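Local coordinates for protein neural cell adhesion molecule 1, 140 kDa isoform (Homo sapiens, PDB 2E3V) that probably serves in adhesion between cells as a cell-surface glycoprotein, this fragment being its first fibronectin type III domain, at residues Ser9-Asp14 with Phe27-Ala32; Val72-Glu77 with Phe101-Val106. All coordinates share one frame; numbering follows the deposited sequence.

Interaction 1: residues Ser9-Asp14 with Phe27-Ala32; sequences SSPSID and FDEPEA
S12 and I13 pair with D28 and F27 as the open end of the A-B beta hairpin, in the three-stranded sheet of a fibronectin type III sandwich. S12 and D28 form an antiparallel hydrogen-bonded pair: S12 N gives its hydrogen to D28 O at 2.9 Å, nearly straight at 165°, and D28 N gives its own to S12 O at 2.8 Å. I13 and F27 make the next, non-hydrogen-bonded pair, their side chains on the face turned to the core, where both reach L84 of strand 79-88. P11, lacking an N-H, suits the place where strand pairing stops; its CB lies 3.8 Å from F27 CD1, obliquely to the ring. On the other face the short polar residues S12, D14 and D28 gather at the surface. S12 OG donates to D14 OD1 at 3.1 Å on its syn side, and the carboxylates of D14 and D28 are nearly coplanar, with D14 OD2 2.5 Å from D28 OD1. Past the strands, E29 bends at chi2 (71°), which swings CD back toward the 9-14 segment, and its OE2 comes to 2.7 Å from S9 O. Beside it, S9 OG rests against the P30 ring, 3.3 Å from CG.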
loop_
_atom_site.group_PDB
_atom_site.type_symbol
_atom_site.label_atom_id
_atom_site.label_comp_id
_atom_site.label_asym_id
_atom_site.label_seq_id
_atom_site.Cartn_x
_atom_site.Cartn_y
_atom_site.Cartn_z
ATOM N N SER A 9 -12.231 -9.037 1.107
ATOM C CA SER A 9 -11.581 -9.282 -0.180
ATOM C C SER A 9 -10.317 -8.431 -0.323
ATOM O O SER A 9 -10.141 -7.425 0.385
ATOM C CB SER A 9 -12.559 -9.091 -1.355
ATOM O OG SER A 9 -13.216 -7.840 -1.300
ATOM N N SER A 10 -9.418 -8.850 -1.204
ATOM C CA SER A 10 -8.174 -8.118 -1.369
ATOM C C SER A 10 -8.420 -6.793 -2.080
ATOM O O SER A 10 -9.236 -6.721 -3.007
ATOM C CB SER A 10 -7.136 -8.952 -2.120
ATOM O OG SER A 10 -7.589 -9.277 -3.413
ATOM N N PRO A 11 -7.760 -5.723 -1.607
ATOM C CA PRO A 11 -7.820 -4.452 -2.309
ATOM C C PRO A 11 -7.247 -4.588 -3.718
ATOM O O PRO A 11 -6.526 -5.552 -4.020
ATOM C CB PRO A 11 -6.907 -3.552 -1.471
ATOM C CG PRO A 11 -6.897 -4.162 -0.117
ATOM C CD PRO A 11 -6.975 -5.633 -0.362
ATOM N N SER A 12 -7.576 -3.629 -4.565
ATOM C CA SER A 12 -7.018 -3.562 -5.899
ATOM C C SER A 12 -6.251 -2.257 -5.976
ATOM O O SER A 12 -6.845 -1.189 -5.831
ATOM C CB SER A 12 -8.138 -3.595 -6.947
ATOM O OG SER A 12 -7.654 -3.224 -8.230
ATOM N N ILE A 13 -4.937 -2.340 -6.189
ATOM C CA ILE A 13 -4.110 -1.135 -6.322
ATOM C C ILE A 13 -4.370 -0.556 -7.710
ATOM O O ILE A 13 -4.252 -1.263 -8.715
ATOM C CB ILE A 13 -2.608 -1.417 -6.079
ATOM C CG1 ILE A 13 -2.408 -1.894 -4.635
ATOM C CG2 ILE A 13 -1.761 -0.150 -6.360
ATOM C CD1 ILE A 13 -1.021 -2.456 -4.330
ATOM N N ASP A 14 -4.750 0.721 -7.752
ATOM C CA ASP A 14 -5.183 1.353 -9.000
ATOM C C ASP A 14 -4.291 2.462 -9.509
ATOM O O ASP A 14 -4.315 2.799 -10.697
ATOM C CB ASP A 14 -6.598 1.891 -8.806
ATOM C CG ASP A 14 -7.586 0.787 -8.536
ATOM O OD1 ASP A 14 -7.457 -0.285 -9.168
ATOM O OD2 ASP A 14 -8.470 0.978 -7.682
ATOM N N PHE A 27 -5.973 2.504 -3.878
ATOM C CA PHE A 27 -6.586 1.223 -4.120
ATOM C C PHE A 27 -8.092 1.345 -3.996
ATOM O O PHE A 27 -8.623 2.345 -3.488
ATOM C CB PHE A 27 -6.080 0.219 -3.069
ATOM C CG PHE A 27 -6.428 0.610 -1.650
ATOM C CD1 PHE A 27 -7.629 0.203 -1.075
ATOM C CD2 PHE A 27 -5.564 1.403 -0.903
ATOM C CE1 PHE A 27 -7.953 0.584 0.233
ATOM C CE2 PHE A 27 -5.886 1.787 0.401
ATOM C CZ PHE A 27 -7.078 1.374 0.966
ATOM N N ASP A 28 -8.782 0.323 -4.474
ATOM C CA ASP A 28 -10.202 0.241 -4.258
ATOM C C ASP A 28 -10.442 -1.000 -3.429
ATOM O O ASP A 28 -9.675 -1.964 -3.486
ATOM C CB ASP A 28 -10.993 0.226 -5.577
ATOM C CG ASP A 28 -10.771 -1.030 -6.401
ATOM O OD1 ASP A 28 -9.958 -0.975 -7.341
ATOM O OD2 ASP A 28 -11.422 -2.063 -6.129
ATOM N N GLU A 29 -11.520 -0.959 -2.662
ATOM C CA GLU A 29 -11.929 -2.058 -1.810
ATOM C C GLU A 29 -13.451 -1.991 -1.720
ATOM O O GLU A 29 -13.995 -0.894 -1.585
ATOM C CB GLU A 29 -11.292 -1.873 -0.432
ATOM C CG GLU A 29 -11.685 -2.888 0.625
ATOM C CD GLU A 29 -11.111 -4.266 0.386
ATOM O OE1 GLU A 29 -10.240 -4.410 -0.491
ATOM O OE2 GLU A 29 -11.537 -5.216 1.078
ATOM N N PRO A 30 -14.149 -3.145 -1.800
ATOM C CA PRO A 30 -15.615 -3.087 -1.725
ATOM C C PRO A 30 -16.141 -2.404 -0.461
ATOM O O PRO A 30 -15.503 -2.468 0.602
ATOM C CB PRO A 30 -16.020 -4.562 -1.747
ATOM C CG PRO A 30 -14.915 -5.223 -2.494
ATOM C CD PRO A 30 -13.684 -4.532 -1.982
ATOM N N GLU A 31 -17.283 -1.731 -0.595
ATOM C CA GLU A 31 -17.916 -1.041 0.529
ATOM C C GLU A 31 -18.388 -2.062 1.562
ATOM O O GLU A 31 -18.912 -3.121 1.201
ATOM C CB GLU A 31 -19.094 -0.165 0.064
ATOM C CG GLU A 31 -18.742 0.922 -0.978
ATOM C CD GLU A 31 -17.743 1.972 -0.481
ATOM O OE1 GLU A 31 -17.575 2.113 0.752
ATOM O OE2 GLU A 31 -17.123 2.662 -1.325
ATOM N N ALA A 32 -18.179 -1.741 2.838
ATOM C CA ALA A 32 -18.561 -2.613 3.952
ATOM C C ALA A 32 -20.056 -2.921 3.926
ATOM O O ALA A 32 -20.878 -2.036 3.665
ATOM C CB ALA A 32 -18.165 -1.984 5.284
#

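Interaction 2: residues Val72-Glu77 with Phe101-Val106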
loop_
_atom_site.group_PDB
_atom_site.type_symbol
_atom_site.label_atom_id
_atom_site.label_comp_id
_atom_site.label_asym_id
_atom_site.label_seq_id
_atom_site.Cartn_x
_atom_site.Cartn_y
_atom_site.Cartn_z
ATOM N N VAL A 72 6.580 5.111 3.336
ATOM C CA VAL A 72 7.680 6.046 3.555
ATOM C C VAL A 72 8.991 5.298 3.790
ATOM O O VAL A 72 8.995 4.076 3.919
ATOM C CB VAL A 72 7.385 7.021 4.736
ATOM C CG1 VAL A 72 6.025 7.718 4.535
ATOM C CG2 VAL A 72 7.433 6.294 6.082
ATOM N N GLY A 73 10.094 6.036 3.808
ATOM C CA GLY A 73 11.414 5.462 4.086
ATOM C C GLY A 73 11.963 4.663 2.928
ATOM O O GLY A 73 12.751 3.731 3.123
ATOM N N LEU A 74 11.545 5.036 1.720
ATOM C CA LEU A 74 12.003 4.375 0.504
ATOM C C LEU A 74 13.291 4.993 -0.032
ATOM O O LEU A 74 13.660 6.104 0.346
ATOM C CB LEU A 74 10.920 4.445 -0.565
ATOM C CG LEU A 74 9.560 3.875 -0.162
ATOM C CD1 LEU A 74 8.563 4.087 -1.286
ATOM C CD2 LEU A 74 9.684 2.400 0.208
ATOM N N LYS A 75 13.964 4.256 -0.911
ATOM C CA LYS A 75 15.193 4.716 -1.546
ATOM C C LYS A 75 14.836 5.363 -2.884
ATOM O O LYS A 75 13.972 4.847 -3.606
ATOM C CB LYS A 75 16.156 3.546 -1.766
ATOM C CG LYS A 75 16.663 2.889 -0.482
ATOM C CD LYS A 75 17.609 1.737 -0.785
ATOM C CE LYS A 75 18.151 1.103 0.501
ATOM N NZ LYS A 75 19.046 -0.051 0.222
ATOM N N PRO A 76 15.479 6.500 -3.217
ATOM C CA PRO A 76 15.199 7.150 -4.504
ATOM C C PRO A 76 15.665 6.286 -5.670
ATOM O O PRO A 76 16.531 5.433 -5.486
ATOM C CB PRO A 76 16.023 8.447 -4.442
ATOM C CG PRO A 76 16.361 8.635 -2.984
ATOM C CD PRO A 76 16.482 7.245 -2.433
ATOM N N GLU A 77 15.080 6.500 -6.850
ATOM C CA GLU A 77 15.467 5.776 -8.071
ATOM C C GLU A 77 15.470 4.254 -7.883
ATOM O O GLU A 77 16.333 3.553 -8.418
ATOM C CB GLU A 77 16.836 6.260 -8.579
ATOM C CG GLU A 77 16.840 7.702 -9.067
ATOM C CD GLU A 77 18.186 8.163 -9.590
ATOM O OE1 GLU A 77 19.234 7.726 -9.064
ATOM O OE2 GLU A 77 18.197 8.987 -10.527
ATOM N N PHE A 101 6.192 0.301 -8.594
ATOM C CA PHE A 101 6.436 1.710 -8.863
ATOM C C PHE A 101 7.926 1.933 -8.741
ATOM O O PHE A 101 8.632 1.125 -8.137
ATOM C CB PHE A 101 5.676 2.604 -7.870
ATOM C CG PHE A 101 6.044 2.371 -6.426
ATOM C CD1 PHE A 101 7.105 3.061 -5.843
ATOM C CD2 PHE A 101 5.325 1.466 -5.646
ATOM C CE1 PHE A 101 7.458 2.841 -4.518
ATOM C CE2 PHE A 101 5.669 1.239 -4.311
ATOM C CZ PHE A 101 6.734 1.932 -3.742
ATOM N N LYS A 102 8.409 3.021 -9.327
ATOM C CA LYS A 102 9.806 3.370 -9.177
ATOM C C LYS A 102 9.845 4.757 -8.557
ATOM O O LYS A 102 9.233 5.691 -9.068
ATOM C CB LYS A 102 10.549 3.324 -10.513
ATOM C CG LYS A 102 12.037 3.652 -10.397
ATOM C CD LYS A 102 12.774 3.453 -11.713
ATOM C CE LYS A 102 14.240 3.827 -11.557
ATOM N NZ LYS A 102 15.053 3.430 -12.739
ATOM N N THR A 103 10.556 4.878 -7.442
ATOM C CA THR A 103 10.690 6.163 -6.781
ATOM C C THR A 103 11.515 7.104 -7.657
ATOM O O THR A 103 12.401 6.667 -8.403
ATOM C CB THR A 103 11.368 6.018 -5.412
ATOM O OG1 THR A 103 12.561 5.250 -5.568
ATOM C CG2 THR A 103 10.434 5.317 -4.408
ATOM N N GLN A 104 11.206 8.392 -7.567
ATOM C CA GLN A 104 11.892 9.420 -8.338
ATOM C C GLN A 104 13.278 9.710 -7.751
ATOM O O GLN A 104 13.573 9.307 -6.620
ATOM C CB GLN A 104 11.054 10.700 -8.321
ATOM C CG GLN A 104 9.648 10.556 -8.902
ATOM C CD GLN A 104 8.784 11.794 -8.692
ATOM O OE1 GLN A 104 9.207 12.768 -8.070
ATOM N NE2 GLN A 104 7.564 11.755 -9.213
ATOM N N PRO A 105 14.149 10.391 -8.524
ATOM C CA PRO A 105 15.373 10.851 -7.882
ATOM C C PRO A 105 15.044 12.018 -6.953
ATOM O O PRO A 105 13.972 12.623 -7.076
ATOM C CB PRO A 105 16.234 11.326 -9.058
ATOM C CG PRO A 105 15.273 11.653 -10.140
ATOM C CD PRO A 105 14.100 10.737 -9.959
ATOM N N VAL A 106 15.941 12.316 -6.020
ATOM C CA VAL A 106 15.761 13.463 -5.132
ATOM C C VAL A 106 15.623 14.713 -6.004
ATOM O O VAL A 106 16.499 15.011 -6.822
ATOM C CB VAL A 106 16.923 13.590 -4.118
ATOM C CG1 VAL A 106 16.805 14.876 -3.309
ATOM C CG2 VAL A 106 16.940 12.375 -3.190
#
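T103 and Q104 hold K75 and E77 by two hydrogen bonds, where the loop between strands 68-71 and 79-88 meets the chain leaving strand 91-102 of the fibronectin type III sandwich. The hydroxyl of T103 donates to K75 O over a very short 2.5 Å. With chi1 at 50°, OG1 stands between the backbone N and the carbonyl carbon of T103, turned to the loop, while CG2 is left for apolar contact; a threonine serves both needs. The second bond, from E77 N to Q104 O, is longer at 3.2 Å, and its donor stands well above the carbonyl plane, 70° out of it.

Apolar contacts flank these bonds. L74 and F101 reach toward each other tip to tip, CD1 of the leucine lying 3.6 Å from F101 CE1 near the plane of the ring, at its edge. T103 CG2 adds to this buried patch, 3.8 Å from L74 CD1. Nearer the surface P76 and V106 lie side by side, pointing the same way, with P76 CG 3.8 Å from V106 CG2. E77, extended beyond CG, crosses P105 at about a right angle; E77 CG lies 3.7 Å from P105 CB and the carboxylate oxygen OE2 also touches that CB, at 3.4 Å, both residues being on the surface.

Around the contact, T103 OG1 also accepts a hydrogen bond from T78 N, so one hydroxyl of the 101-106 segment grips the loop twice. From strand 79-88, Y80 meets the F101 ring and bonds through its OH to K75 N; A23 of strand 23-28 touches both L74 and F101.

Interactions 1 and 2 lie on opposite sides of the domain's centre, 25 Å apart between their centres and about 7 Å between nearest atoms, so neither touches the other. The 9-14/27-32 contact is local along the chain and lies within the three-stranded sheet, whereas 72-77/101-106 joins the loop leaving that sheet to the end of strand 91-102 in the four-stranded one. Strand 79-88 connects them through the core: L84 touches P11, I13 and F27, and Y80 touches L74 and F101. Near interaction 1 a di(hydroxyethyl)ether molecule, probably from the crystallisation liquor, is hydrogen-bonded to F27 O and P30 O and lies about 3 Å from the F27 side chain.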